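Local structure of Exo-arabinanase (Penicillium chrysogenum, 3A72) at residues D110-T114 with G138-P142; S113-V117 with P148-P152; R141-G145 with Y201-P205; Y174-H180 with V192-Y198. The protein probably hydrolyses alpha-1,5-L-arabinan from the chain end and releases arabinobiose, working from a glycan pocket on a six-bladed beta-propeller. One frame throughout, in Å; residues are numbered along the deposited sequence.

Contact 1: D110-T114 with G138-P142; sequences DLSST and GEARP. With AHR (alpha-L-arabinofuranose), chain B.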
loop_
_atom_site.group_PDB
_atom_site.type_symbol
_atom_site.label_atom_id
_atom_site.label_comp_id
_atom_site.label_asym_id
_atom_site.label_seq_id
_atom_site.Cartn_x
_atom_site.Cartn_y
_atom_site.Cartn_z
ATOM N N ASP A 110 -3.568 19.942 -12.291
ATOM C CA ASP A 110 -3.028 21.054 -11.502
ATOM C C ASP A 110 -2.793 20.715 -10.029
ATOM O O ASP A 110 -2.348 21.615 -9.296
ATOM C CB ASP A 110 -3.900 22.304 -11.675
ATOM C CG ASP A 110 -5.286 22.196 -11.056
ATOM O OD1 ASP A 110 -5.584 21.221 -10.349
ATOM O OD2 ASP A 110 -6.101 23.121 -11.329
ATOM N N LEU A 111 -3.056 19.487 -9.596
ATOM C CA LEU A 111 -2.780 19.036 -8.231
ATOM C C LEU A 111 -3.628 19.785 -7.213
ATOM O O LEU A 111 -3.292 19.823 -6.017
ATOM C CB LEU A 111 -1.296 19.078 -7.857
ATOM C CG LEU A 111 -0.380 18.319 -8.800
ATOM C CD1 LEU A 111 1.057 18.376 -8.259
ATOM C CD2 LEU A 111 -0.785 16.876 -9.040
ATOM N N SER A 112 -4.768 20.350 -7.615
ATOM C CA SER A 112 -5.498 21.238 -6.723
ATOM C C SER A 112 -6.345 20.535 -5.681
ATOM O O SER A 112 -6.768 21.200 -4.723
ATOM C CB SER A 112 -6.396 22.169 -7.548
ATOM O OG SER A 112 -7.318 21.436 -8.353
ATOM N N SER A 113 -6.615 19.262 -5.816
ATOM C CA SER A 113 -7.480 18.533 -4.892
ATOM C C SER A 113 -7.122 17.061 -4.908
ATOM O O SER A 113 -6.469 16.595 -5.823
ATOM C CB SER A 113 -8.946 18.745 -5.250
ATOM O OG SER A 113 -9.237 18.313 -6.571
ATOM N N THR A 114 -7.625 16.364 -3.895
ATOM C CA THR A 114 -7.475 14.918 -3.732
ATOM C C THR A 114 -8.824 14.292 -3.438
ATOM O O THR A 114 -9.651 14.891 -2.755
ATOM C CB THR A 114 -6.450 14.613 -2.611
ATOM O OG1 THR A 114 -6.737 15.443 -1.464
ATOM C CG2 THR A 114 -5.040 14.860 -3.056
ATOM N N GLY A 138 -7.652 18.555 -0.010
ATOM C CA GLY A 138 -7.032 19.659 -0.728
ATOM C C GLY A 138 -5.841 19.279 -1.567
ATOM O O GLY A 138 -5.735 18.174 -2.112
ATOM N N GLU A 139 -4.983 20.274 -1.759
ATOM C CA GLU A 139 -3.912 20.282 -2.750
ATOM C C GLU A 139 -2.970 19.087 -2.540
ATOM O O GLU A 139 -2.505 18.832 -1.421
ATOM C CB GLU A 139 -3.161 21.583 -2.597
ATOM C CG GLU A 139 -1.893 21.724 -3.440
ATOM C CD GLU A 139 -1.098 22.948 -3.113
ATOM O OE1 GLU A 139 -1.745 23.936 -2.614
ATOM O OE2 GLU A 139 0.121 22.999 -3.312
ATOM N N ALA A 140 -2.670 18.387 -3.652
ATOM C CA ALA A 140 -1.895 17.140 -3.641
ATOM C C ALA A 140 -0.404 17.378 -3.581
ATOM O O ALA A 140 0.353 16.882 -4.421
ATOM C CB ALA A 140 -2.279 16.338 -4.853
ATOM N N ARG A 141 0.019 18.118 -2.548
ATOM C CA ARG A 141 1.453 18.250 -2.259
ATOM C C ARG A 141 1.647 18.057 -0.736
ATOM O O ARG A 141 0.840 18.541 0.053
ATOM C CB ARG A 141 2.030 19.613 -2.650
ATOM C CG ARG A 141 2.030 19.839 -4.145
ATOM C CD ARG A 141 2.753 21.142 -4.485
ATOM N NE ARG A 141 2.799 21.410 -5.940
ATOM C CZ ARG A 141 1.905 22.042 -6.648
ATOM N NH1 ARG A 141 0.829 22.551 -6.079
ATOM N NH2 ARG A 141 2.079 22.170 -7.964
ATOM N N PRO A 142 2.718 17.379 -0.348
ATOM C CA PRO A 142 2.954 17.036 1.066
ATOM C C PRO A 142 3.626 18.160 1.822
ATOM O O PRO A 142 4.707 17.988 2.364
ATOM C CB PRO A 142 3.782 15.777 1.002
ATOM C CG PRO A 142 4.648 16.048 -0.217
ATOM C CD PRO A 142 3.649 16.661 -1.234
HETATM O O5 AHR B . 3.639 12.513 -1.387
HETATM C C5 AHR B . 2.636 12.257 -0.351
HETATM C C4 AHR B . 3.351 12.061 0.956
HETATM O O4 AHR B . 4.070 10.822 0.890
HETATM C C3 AHR B . 2.397 11.926 2.137
HETATM O O3 AHR B . 2.121 13.227 2.687
HETATM C C2 AHR B . 3.208 11.033 3.108
HETATM O O2 AHR B . 2.390 10.176 3.901
HETATM C C1 AHR B . 4.172 10.265 2.205
HETATM O O1 AHR B . 5.550 10.509 2.609
HETATM O O HOH W 1 -1.181 23.762 -8.014
#
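L111, S112 and S113 run past A140, E139 and G138 in reverse order, and the two loops are tied by one backbone bond from A140 N to L111 O at 2.8 Å. The bond is nearly straight, 163° at the hydrogen. A second tie comes from a side chain. T114 OG1 donates to G138 O at 3.0 Å, because chi1 of 46° sets the hydroxyl between the backbone N and the carbonyl carbon. The same rotation leaves T114 CG2 to pack on A140 CB at 3.6 Å. The linker turns sharply at A140 in an inverse gamma turn, closed by a weak bond from R141 N to E139 O. L111 and R141 lie crosswise, roughly perpendicular. L111 CD1 sits over one face of the guanidinium, off toward its rim, 3.9 Å from R141 NH2. R141 NH1 forms a salt bridge with E139 OE2 at 2.9 Å, which helps fix the plane under the leucine. Water 1 joins R141 NH1 to D110 O. D110 OD1 closes an Asx turn on S112 N and also takes S112 OG at 2.7 Å. Two donors thus hold the turn before the strand. The pairing ties the loop between strands 100-106 and 114-121 to the linker after strand 129-137. It is a loop-to-loop contact on a beta-propeller blade, and the linker brings P142 to the arabinofuranose pocket.

Contact 2: S113-V117 with P148-P152; sequences STDIV and PVWEP. With AHR (alpha-L-arabinofuranose), chain B.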
loop_
_atom_site.group_PDB
_atom_site.type_symbol
_atom_site.label_atom_id
_atom_site.label_comp_id
_atom_site.label_asym_id
_atom_site.label_seq_id
_atom_site.Cartn_x
_atom_site.Cartn_y
_atom_site.Cartn_z
ATOM N N SER A 113 -6.615 19.262 -5.816
ATOM C CA SER A 113 -7.480 18.533 -4.892
ATOM C C SER A 113 -7.122 17.061 -4.908
ATOM O O SER A 113 -6.469 16.595 -5.823
ATOM C CB SER A 113 -8.946 18.745 -5.250
ATOM O OG SER A 113 -9.237 18.313 -6.571
ATOM N N THR A 114 -7.625 16.364 -3.895
ATOM C CA THR A 114 -7.475 14.918 -3.732
ATOM C C THR A 114 -8.824 14.292 -3.438
ATOM O O THR A 114 -9.651 14.891 -2.755
ATOM C CB THR A 114 -6.450 14.613 -2.611
ATOM O OG1 THR A 114 -6.737 15.443 -1.464
ATOM C CG2 THR A 114 -5.040 14.860 -3.056
ATOM N N ASP A 115 -9.067 13.095 -3.940
ATOM C CA ASP A 115 -10.343 12.433 -3.758
ATOM C C ASP A 115 -10.115 10.934 -3.868
ATOM O O ASP A 115 -9.929 10.399 -4.978
ATOM C CB ASP A 115 -11.341 12.918 -4.787
ATOM C CG ASP A 115 -12.705 12.374 -4.688
ATOM O OD1 ASP A 115 -13.063 11.620 -3.786
ATOM O OD2 ASP A 115 -13.555 12.752 -5.586
ATOM N N ILE A 116 -10.101 10.257 -2.734
ATOM C CA ILE A 116 -9.948 8.798 -2.700
ATOM C C ILE A 116 -11.288 8.207 -3.057
ATOM O O ILE A 116 -12.276 8.367 -2.297
ATOM C CB ILE A 116 -9.440 8.303 -1.345
ATOM C CG1 ILE A 116 -8.075 8.876 -1.030
ATOM C CG2 ILE A 116 -9.437 6.787 -1.330
ATOM C CD1 ILE A 116 -7.630 8.634 0.406
ATOM N N VAL A 117 -11.324 7.548 -4.202
ATOM C CA VAL A 117 -12.524 6.937 -4.787
ATOM C C VAL A 117 -12.362 5.418 -4.803
ATOM O O VAL A 117 -11.250 4.885 -4.777
ATOM C CB VAL A 117 -12.794 7.499 -6.171
ATOM C CG1 VAL A 117 -13.172 8.982 -6.091
ATOM C CG2 VAL A 117 -11.672 7.244 -7.163
ATOM N N PRO A 148 -4.554 17.797 1.860
ATOM C CA PRO A 148 -4.841 16.572 1.092
ATOM C C PRO A 148 -5.111 15.344 1.966
ATOM O O PRO A 148 -4.755 15.264 3.142
ATOM C CB PRO A 148 -3.534 16.355 0.298
ATOM C CG PRO A 148 -2.462 16.965 1.200
ATOM C CD PRO A 148 -3.148 18.191 1.724
ATOM N N VAL A 149 -5.689 14.354 1.295
ATOM C CA VAL A 149 -5.749 12.994 1.763
ATOM C C VAL A 149 -4.922 12.123 0.818
ATOM O O VAL A 149 -4.730 12.467 -0.368
ATOM C CB VAL A 149 -7.183 12.468 1.856
ATOM C CG1 VAL A 149 -7.962 13.250 2.896
ATOM C CG2 VAL A 149 -7.899 12.480 0.510
ATOM N N TRP A 150 -4.415 10.987 1.327
ATOM C CA TRP A 150 -3.467 10.176 0.575
ATOM C C TRP A 150 -3.540 8.697 0.934
ATOM O O TRP A 150 -3.844 8.328 2.081
ATOM C CB TRP A 150 -2.098 10.603 0.913
ATOM C CG TRP A 150 -1.598 11.990 1.071
ATOM C CD1 TRP A 150 -1.398 12.667 2.235
ATOM C CD2 TRP A 150 -1.118 12.854 0.019
ATOM N NE1 TRP A 150 -0.876 13.866 1.939
ATOM C CE2 TRP A 150 -0.646 14.025 0.616
ATOM C CE3 TRP A 150 -1.066 12.736 -1.365
ATOM C CZ2 TRP A 150 -0.080 15.051 -0.101
ATOM C CZ3 TRP A 150 -0.473 13.762 -2.096
ATOM C CH2 TRP A 150 0.009 14.898 -1.446
ATOM N N GLU A 151 -3.103 7.840 0.021
ATOM C CA GLU A 151 -2.530 6.522 0.383
ATOM C C GLU A 151 -3.535 5.554 1.036
ATOM O O GLU A 151 -3.284 5.030 2.129
ATOM C CB GLU A 151 -1.297 6.697 1.238
ATOM C CG GLU A 151 -0.163 7.444 0.526
ATOM C CD GLU A 151 0.647 8.349 1.394
ATOM O OE1 GLU A 151 0.415 8.532 2.591
ATOM O OE2 GLU A 151 1.651 8.985 0.836
ATOM N N PRO A 152 -4.622 5.220 0.370
ATOM C CA PRO A 152 -5.568 4.264 0.938
ATOM C C PRO A 152 -4.984 2.847 1.087
ATOM O O PRO A 152 -4.201 2.369 0.231
ATOM C CB PRO A 152 -6.720 4.215 -0.064
ATOM C CG PRO A 152 -6.075 4.611 -1.374
ATOM C CD PRO A 152 -5.072 5.686 -0.985
HETATM O O5 AHR B . 3.639 12.513 -1.387
HETATM C C5 AHR B . 2.636 12.257 -0.351
HETATM C C4 AHR B . 3.351 12.061 0.956
HETATM O O4 AHR B . 4.070 10.822 0.890
HETATM C C3 AHR B . 2.397 11.926 2.137
HETATM O O3 AHR B . 2.121 13.227 2.687
HETATM C C2 AHR B . 3.208 11.033 3.108
HETATM O O2 AHR B . 2.390 10.176 3.901
HETATM C C1 AHR B . 4.172 10.265 2.205
HETATM O O1 AHR B . 5.550 10.509 2.609
#
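I116 and V149 meet at their methyl ends, with I116 CD1 and V149 CG2 3.9 Å apart. The two side chains cross obliquely. I116 CG1 lies beside the backbone N, chi1 -61°, and this turns CD1 to V149 while CG2 goes to P152. I116 CG2 touches P152 CB, also at 3.9 Å, so the two branches divide the work. T114 adds the polar tie. V149 N donates to T114 OG1 at 3.1 Å in a nearly straight bond, and the hydroxyl's own proton goes to G138 O. The threonine oxygen therefore both gives and takes. The V149 bond is the one hydrogen bond between these segments. V149 and P152 meet strand 114-117, whereas W150 and E151 leave the backbone away from it, and their ends meet the arabinofuranose. The W150 ring lies between two partners. AHR C5 is 3.6 Å above the centre of one face, and P148 CB lies against the opposite face, nearer the rim. The proline thus backs the ring that the arabinofuranose rests on. AHR O2 is 2.9 Å from E151 OE1, but its one proton has another acceptor in reach. S166 OG also bonds to OE1. E151 OE2 is 3.0 Å from AHR O4. The short axes of strands 114-117 and 149-152 come within 6.8 Å of each other, 28° from parallel. They belong to successive propeller blades, strand 114-121 between 100-106 and 129-137, strand 149-157 at one edge of its sheet beside 160-167. I116, V149 and P152 also reach strand 160-167.

Contact 3: R141-G145 with Y201-P205; sequences RPNNG and YTDRP. With AHR (alpha-L-arabinofuranose), chain B.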
loop_
_atom_site.group_PDB
_atom_site.type_symbol
_atom_site.label_atom_id
_atom_site.label_comp_id
_atom_site.label_asym_id
_atom_site.label_seq_id
_atom_site.Cartn_x
_atom_site.Cartn_y
_atom_site.Cartn_z
ATOM N N ARG A 141 0.019 18.118 -2.548
ATOM C CA ARG A 141 1.453 18.250 -2.259
ATOM C C ARG A 141 1.647 18.057 -0.736
ATOM O O ARG A 141 0.840 18.541 0.053
ATOM C CB ARG A 141 2.030 19.613 -2.650
ATOM C CG ARG A 141 2.030 19.839 -4.145
ATOM C CD ARG A 141 2.753 21.142 -4.485
ATOM N NE ARG A 141 2.799 21.410 -5.940
ATOM C CZ ARG A 141 1.905 22.042 -6.648
ATOM N NH1 ARG A 141 0.829 22.551 -6.079
ATOM N NH2 ARG A 141 2.079 22.170 -7.964
ATOM N N PRO A 142 2.718 17.379 -0.348
ATOM C CA PRO A 142 2.954 17.036 1.066
ATOM C C PRO A 142 3.626 18.160 1.822
ATOM O O PRO A 142 4.707 17.988 2.364
ATOM C CB PRO A 142 3.782 15.777 1.002
ATOM C CG PRO A 142 4.648 16.048 -0.217
ATOM C CD PRO A 142 3.649 16.661 -1.234
ATOM N N ASN A 143 2.992 19.316 1.845
ATOM C CA ASN A 143 3.453 20.475 2.583
ATOM C C ASN A 143 2.504 20.766 3.719
ATOM O O ASN A 143 1.296 20.643 3.586
ATOM C CB ASN A 143 3.540 21.712 1.676
ATOM C CG ASN A 143 4.606 21.583 0.629
ATOM O OD1 ASN A 143 5.819 21.747 0.916
ATOM N ND2 ASN A 143 4.270 21.326 -0.545
ATOM N N ASN A 144 3.037 21.116 4.853
ATOM C CA ASN A 144 2.213 21.482 6.011
ATOM C C ASN A 144 1.334 22.670 5.664
ATOM O O ASN A 144 1.673 23.554 4.885
ATOM C CB ASN A 144 3.105 21.796 7.205
ATOM C CG ASN A 144 3.846 20.588 7.738
ATOM O OD1 ASN A 144 3.406 19.434 7.577
ATOM N ND2 ASN A 144 4.918 20.821 8.433
ATOM N N GLY A 145 0.137 22.660 6.276
ATOM C CA GLY A 145 -0.874 23.667 6.057
ATOM C C GLY A 145 -1.857 23.359 4.987
ATOM O O GLY A 145 -2.967 23.892 4.988
ATOM N N TYR A 201 3.595 19.607 16.002
ATOM C CA TYR A 201 2.980 19.942 14.726
ATOM C C TYR A 201 3.725 19.402 13.512
ATOM O O TYR A 201 3.124 18.929 12.547
ATOM C CB TYR A 201 2.816 21.480 14.650
ATOM C CG TYR A 201 2.209 21.889 13.287
ATOM C CD1 TYR A 201 0.844 21.762 13.093
ATOM C CD2 TYR A 201 3.041 22.341 12.252
ATOM C CE1 TYR A 201 0.312 22.114 11.856
ATOM C CE2 TYR A 201 2.487 22.676 11.026
ATOM C CZ TYR A 201 1.135 22.570 10.838
ATOM O OH TYR A 201 0.588 22.905 9.609
ATOM N N THR A 202 5.047 19.494 13.535
ATOM C CA THR A 202 5.854 19.085 12.420
ATOM C C THR A 202 5.952 17.567 12.249
ATOM O O THR A 202 6.510 17.132 11.220
ATOM C CB THR A 202 7.268 19.694 12.472
ATOM O OG1 THR A 202 7.841 19.347 13.727
ATOM C CG2 THR A 202 7.234 21.223 12.317
ATOM N N ASP A 203 5.425 16.788 13.171
ATOM C CA ASP A 203 5.360 15.329 12.947
ATOM C C ASP A 203 4.387 15.033 11.793
ATOM O O ASP A 203 3.287 15.596 11.702
ATOM C CB ASP A 203 4.935 14.611 14.195
ATOM C CG ASP A 203 5.980 14.524 15.284
ATOM O OD1 ASP A 203 7.076 15.088 15.117
ATOM O OD2 ASP A 203 5.671 13.842 16.315
ATOM N N ARG A 204 4.806 14.093 10.958
ATOM C CA ARG A 204 4.024 13.647 9.800
ATOM C C ARG A 204 4.110 12.117 9.736
ATOM O O ARG A 204 4.797 11.525 8.891
ATOM C CB ARG A 204 4.524 14.292 8.469
ATOM C CG ARG A 204 4.314 15.796 8.467
ATOM C CD ARG A 204 4.966 16.461 7.208
ATOM N NE ARG A 204 4.403 15.912 6.003
ATOM C CZ ARG A 204 3.262 16.245 5.456
ATOM N NH1 ARG A 204 2.574 17.285 5.875
ATOM N NH2 ARG A 204 2.831 15.528 4.451
ATOM N N PRO A 205 3.376 11.416 10.616
ATOM C CA PRO A 205 3.177 9.984 10.411
ATOM C C PRO A 205 2.417 9.798 9.103
ATOM O O PRO A 205 1.514 10.609 8.774
ATOM C CB PRO A 205 2.373 9.585 11.642
ATOM C CG PRO A 205 1.542 10.805 11.947
ATOM C CD PRO A 205 2.510 11.947 11.717
HETATM O O5 AHR B . 3.639 12.513 -1.387
HETATM C C5 AHR B . 2.636 12.257 -0.351
HETATM C C4 AHR B . 3.351 12.061 0.956
HETATM O O4 AHR B . 4.070 10.822 0.890
HETATM C C3 AHR B . 2.397 11.926 2.137
HETATM O O3 AHR B . 2.121 13.227 2.687
HETATM C C2 AHR B . 3.208 11.033 3.108
HETATM O O2 AHR B . 2.390 10.176 3.901
HETATM C C1 AHR B . 4.172 10.265 2.205
HETATM O O1 AHR B . 5.550 10.509 2.609
HETATM O O HOH W 2 7.037 18.910 9.078
#
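The rim of the arabinofuranose pocket is formed here, where the linker residues P142 and N144 meet R204 at the start of strand 204-212. R204 NH1 donates to N144 OD1 at 2.9 Å, with 158° at the hydrogen. The oxygen lies near the guanidinium plane, while the donor is tilted from the amide plane. R204 is bent at chi3, 59°, which swings the guanidinium across to the linker. Its other amino group, NH2, is 3.0 Å from AHR O3, again in plane at the edge. P142 O lies over one face of the guanidinium, toward its rim. P142 CB touches R204 NH2 at 3.6 Å and AHR O3 at 3.5 Å, so the ring helps wall in that hydroxyl. N144 uses its other end as well. Water 2 accepts from N144 ND2 and donates to T202 O. Y201 and N144 run past each other in opposite directions, ring and amide 67° apart, with Y201 OH 3.7 Å from N144 CB. A weak bond from R204 NH1 to Q168 OE1 adds a second holder. N144 thus helps to fix the rotation of the R204 guanidinium. NH2 offers AHR O3 only N-H groups, so the sugar oxygen probably accepts.

Contact 4: Y174-H180 with V192-Y198; sequences YGQTMVH and VVEDVTY. With AHR (alpha-L-arabinofuranose), chain B.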
loop_
_atom_site.group_PDB
_atom_site.type_symbol
_atom_site.label_atom_id
_atom_site.label_comp_id
_atom_site.label_asym_id
_atom_site.label_seq_id
_atom_site.Cartn_x
_atom_site.Cartn_y
_atom_site.Cartn_z
ATOM N N TYR A 174 -2.134 19.407 13.315
ATOM C CA TYR A 174 -1.156 18.393 12.919
ATOM C C TYR A 174 -0.652 18.682 11.524
ATOM O O TYR A 174 -1.406 19.082 10.659
ATOM C CB TYR A 174 -1.815 17.007 12.910
ATOM C CG TYR A 174 -2.493 16.650 14.211
ATOM C CD1 TYR A 174 -1.787 16.313 15.320
ATOM C CD2 TYR A 174 -3.895 16.669 14.279
ATOM C CE1 TYR A 174 -2.370 15.981 16.539
ATOM C CE2 TYR A 174 -4.511 16.340 15.492
ATOM C CZ TYR A 174 -3.737 15.995 16.599
ATOM O OH TYR A 174 -4.413 15.705 17.772
ATOM N N GLY A 175 0.631 18.415 11.242
ATOM C CA GLY A 175 1.105 18.420 9.890
ATOM C C GLY A 175 0.404 17.360 9.059
ATOM O O GLY A 175 -0.022 17.597 7.918
ATOM N N GLN A 176 0.341 16.134 9.595
ATOM C CA GLN A 176 -0.370 15.013 8.992
ATOM C C GLN A 176 -0.757 14.055 10.108
ATOM O O GLN A 176 -0.027 13.931 11.091
ATOM C CB GLN A 176 0.437 14.339 7.892
ATOM C CG GLN A 176 -0.331 13.295 7.090
ATOM C CD GLN A 176 0.479 12.765 5.934
ATOM O OE1 GLN A 176 1.315 11.803 6.161
ATOM N NE2 GLN A 176 0.311 13.269 4.794
ATOM N N THR A 177 -1.847 13.330 9.911
ATOM C CA THR A 177 -2.255 12.205 10.746
ATOM C C THR A 177 -2.516 11.011 9.884
ATOM O O THR A 177 -2.512 11.089 8.642
ATOM C CB THR A 177 -3.518 12.534 11.574
ATOM O OG1 THR A 177 -4.600 12.611 10.661
ATOM C CG2 THR A 177 -3.321 13.820 12.364
ATOM N N MET A 178 -2.823 9.857 10.501
ATOM C CA MET A 178 -3.432 8.761 9.761
ATOM C C MET A 178 -4.761 8.414 10.439
ATOM O O MET A 178 -4.899 8.498 11.685
ATOM C CB MET A 178 -2.551 7.536 9.683
ATOM C CG MET A 178 -1.269 7.829 8.888
ATOM S SD MET A 178 -0.074 6.478 8.913
ATOM C CE MET A 178 0.213 6.393 10.666
ATOM N N VAL A 179 -5.714 8.061 9.641
ATOM C CA VAL A 179 -7.126 7.894 9.992
ATOM C C VAL A 179 -7.699 6.689 9.303
ATOM O O VAL A 179 -7.079 6.074 8.406
ATOM C CB VAL A 179 -7.926 9.165 9.604
ATOM C CG1 VAL A 179 -7.311 10.420 10.198
ATOM C CG2 VAL A 179 -8.055 9.283 8.117
ATOM N N HIS A 180 -8.965 6.392 9.612
ATOM C CA HIS A 180 -9.710 5.460 8.793
ATOM C C HIS A 180 -11.191 5.848 8.772
ATOM O O HIS A 180 -11.678 6.593 9.626
ATOM C CB HIS A 180 -9.568 3.953 9.218
ATOM C CG HIS A 180 -10.192 3.677 10.536
ATOM N ND1 HIS A 180 -11.462 3.349 10.877
ATOM C CD2 HIS A 180 -9.488 3.677 11.685
ATOM C CE1 HIS A 180 -11.511 3.179 12.236
ATOM N NE2 HIS A 180 -10.287 3.386 12.727
ATOM N N VAL A 192 -14.706 9.998 10.059
ATOM C CA VAL A 192 -13.265 9.874 10.172
ATOM C C VAL A 192 -12.868 9.554 11.603
ATOM O O VAL A 192 -13.228 10.278 12.538
ATOM C CB VAL A 192 -12.572 11.191 9.680
ATOM C CG1 VAL A 192 -11.076 11.091 9.843
ATOM C CG2 VAL A 192 -12.995 11.428 8.228
ATOM N N VAL A 193 -12.076 8.531 11.797
ATOM C CA VAL A 193 -11.505 8.107 13.082
ATOM C C VAL A 193 -10.017 8.351 13.048
ATOM O O VAL A 193 -9.325 7.826 12.180
ATOM C CB VAL A 193 -11.829 6.633 13.364
ATOM C CG1 VAL A 193 -11.194 6.194 14.672
ATOM C CG2 VAL A 193 -13.315 6.434 13.411
ATOM N N GLU A 194 -9.505 9.149 13.989
ATOM C CA GLU A 194 -8.062 9.370 14.075
ATOM C C GLU A 194 -7.358 8.162 14.658
ATOM O O GLU A 194 -7.713 7.683 15.733
ATOM C CB GLU A 194 -7.775 10.601 14.938
ATOM C CG GLU A 194 -8.419 11.853 14.412
ATOM C CD GLU A 194 -7.712 12.405 13.228
ATOM O OE1 GLU A 194 -6.549 12.148 12.885
ATOM O OE2 GLU A 194 -8.341 13.313 12.612
ATOM N N ASP A 195 -6.390 7.647 13.966
ATOM C CA ASP A 195 -5.625 6.482 14.405
ATOM C C ASP A 195 -4.257 6.864 14.979
ATOM O O ASP A 195 -3.883 6.368 16.040
ATOM C CB ASP A 195 -5.481 5.518 13.224
ATOM C CG ASP A 195 -6.739 4.798 12.899
ATOM O OD1 ASP A 195 -7.597 4.600 13.800
ATOM O OD2 ASP A 195 -6.879 4.373 11.703
ATOM N N VAL A 196 -3.514 7.684 14.232
ATOM C CA VAL A 196 -2.177 8.048 14.641
ATOM C C VAL A 196 -2.057 9.580 14.566
ATOM O O VAL A 196 -2.127 10.161 13.466
ATOM C CB VAL A 196 -1.083 7.363 13.820
ATOM C CG1 VAL A 196 0.289 7.865 14.269
ATOM C CG2 VAL A 196 -1.180 5.854 13.933
ATOM N N THR A 197 -1.909 10.202 15.726
ATOM C CA THR A 197 -1.662 11.621 15.876
ATOM C C THR A 197 -0.533 11.818 16.866
ATOM O O THR A 197 -0.375 11.011 17.796
ATOM C CB THR A 197 -2.895 12.402 16.351
ATOM O OG1 THR A 197 -3.144 12.111 17.694
ATOM C CG2 THR A 197 -4.157 12.057 15.555
ATOM N N TYR A 198 0.204 12.902 16.684
ATOM C CA TYR A 198 1.323 13.269 17.605
ATOM C C TYR A 198 1.203 14.734 17.978
ATOM O O TYR A 198 0.719 15.568 17.204
ATOM C CB TYR A 198 2.696 12.962 16.933
ATOM C CG TYR A 198 2.958 11.489 16.853
ATOM C CD1 TYR A 198 3.306 10.778 18.000
ATOM C CD2 TYR A 198 2.843 10.748 15.689
ATOM C CE1 TYR A 198 3.522 9.421 17.978
ATOM C CE2 TYR A 198 3.062 9.407 15.659
ATOM C CZ TYR A 198 3.424 8.745 16.795
ATOM O OH TYR A 198 3.624 7.386 16.728
HETATM O O5 AHR B . 3.639 12.513 -1.387
HETATM C C5 AHR B . 2.636 12.257 -0.351
HETATM C C4 AHR B . 3.351 12.061 0.956
HETATM O O4 AHR B . 4.070 10.822 0.890
HETATM C C3 AHR B . 2.397 11.926 2.137
HETATM O O3 AHR B . 2.121 13.227 2.687
HETATM C C2 AHR B . 3.208 11.033 3.108
HETATM O O2 AHR B . 2.390 10.176 3.901
HETATM C C1 AHR B . 4.172 10.265 2.205
HETATM O O1 AHR B . 5.550 10.509 2.609
HETATM O O HOH W 3 0.440 13.862 13.942
HETATM O O HOH W 4 -4.997 4.746 9.839
#
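M178 O accepts two backbone donors from the facing strand, V196 N at 3.0 Å and D195 N at 2.9 Å. M178 N returns a bond to V196 O at 3.1 Å. Further along, H180 N gives to V193 O, and V193 N gives to H180 O at 2.9 Å. Two residues, D195 and V196, are thus set opposite the single M178, a classic beta bulge in an antiparallel hairpin. It lies between the last two strands of a four-stranded propeller blade, 177-183 and 193-196. Side chains finish the polar account. T177 OG1 donates to the syn lone pair of E194 OE1 at 3.0 Å, and it also has a weak bond to D167 O. With chi1 at 70° the T177 hydroxyl is turned to the facing strand, where it meets E194. Water 3 gives to Q176 O and accepts from Y198 N, bridging the ends where the strands part. Water 4 donates to D195 OD2 and, weakly, to V179 O. H180 NE2 is held by E246 O, and Y198 OH by Y222 and R240. Apolar groups pack beside these bonds. M178 CE touches V196 CB at 3.5 Å. V193 CB makes a CH-pi contact over the H180 ring, 3.8 Å from its centroid. T197 CB makes an off-centre one on Y174, whose ring edge meets Y198 O.

Overall arrangement
The contacts follow the chain through three successive blades of the six-bladed propeller. Contacts 1 and 2 share S113 and T114, with centres 9 Å apart. Contact 1 is made mostly by loops, and contact 2 continues into strands 114-121 and 149-157. Contact 3 starts on the linker where contact 1 ends and closes only at strand 204-212. Contact 4 falls within that span, and its centre is 11 Å from that of contact 3. It shares a sheet with contact 2, whose strand 149-157 is at the other edge of that blade. W150 packs against R141 and P142 of the linker. All four reach the same arabinofuranose, so residues from successive blades and linkers converge on one pocket.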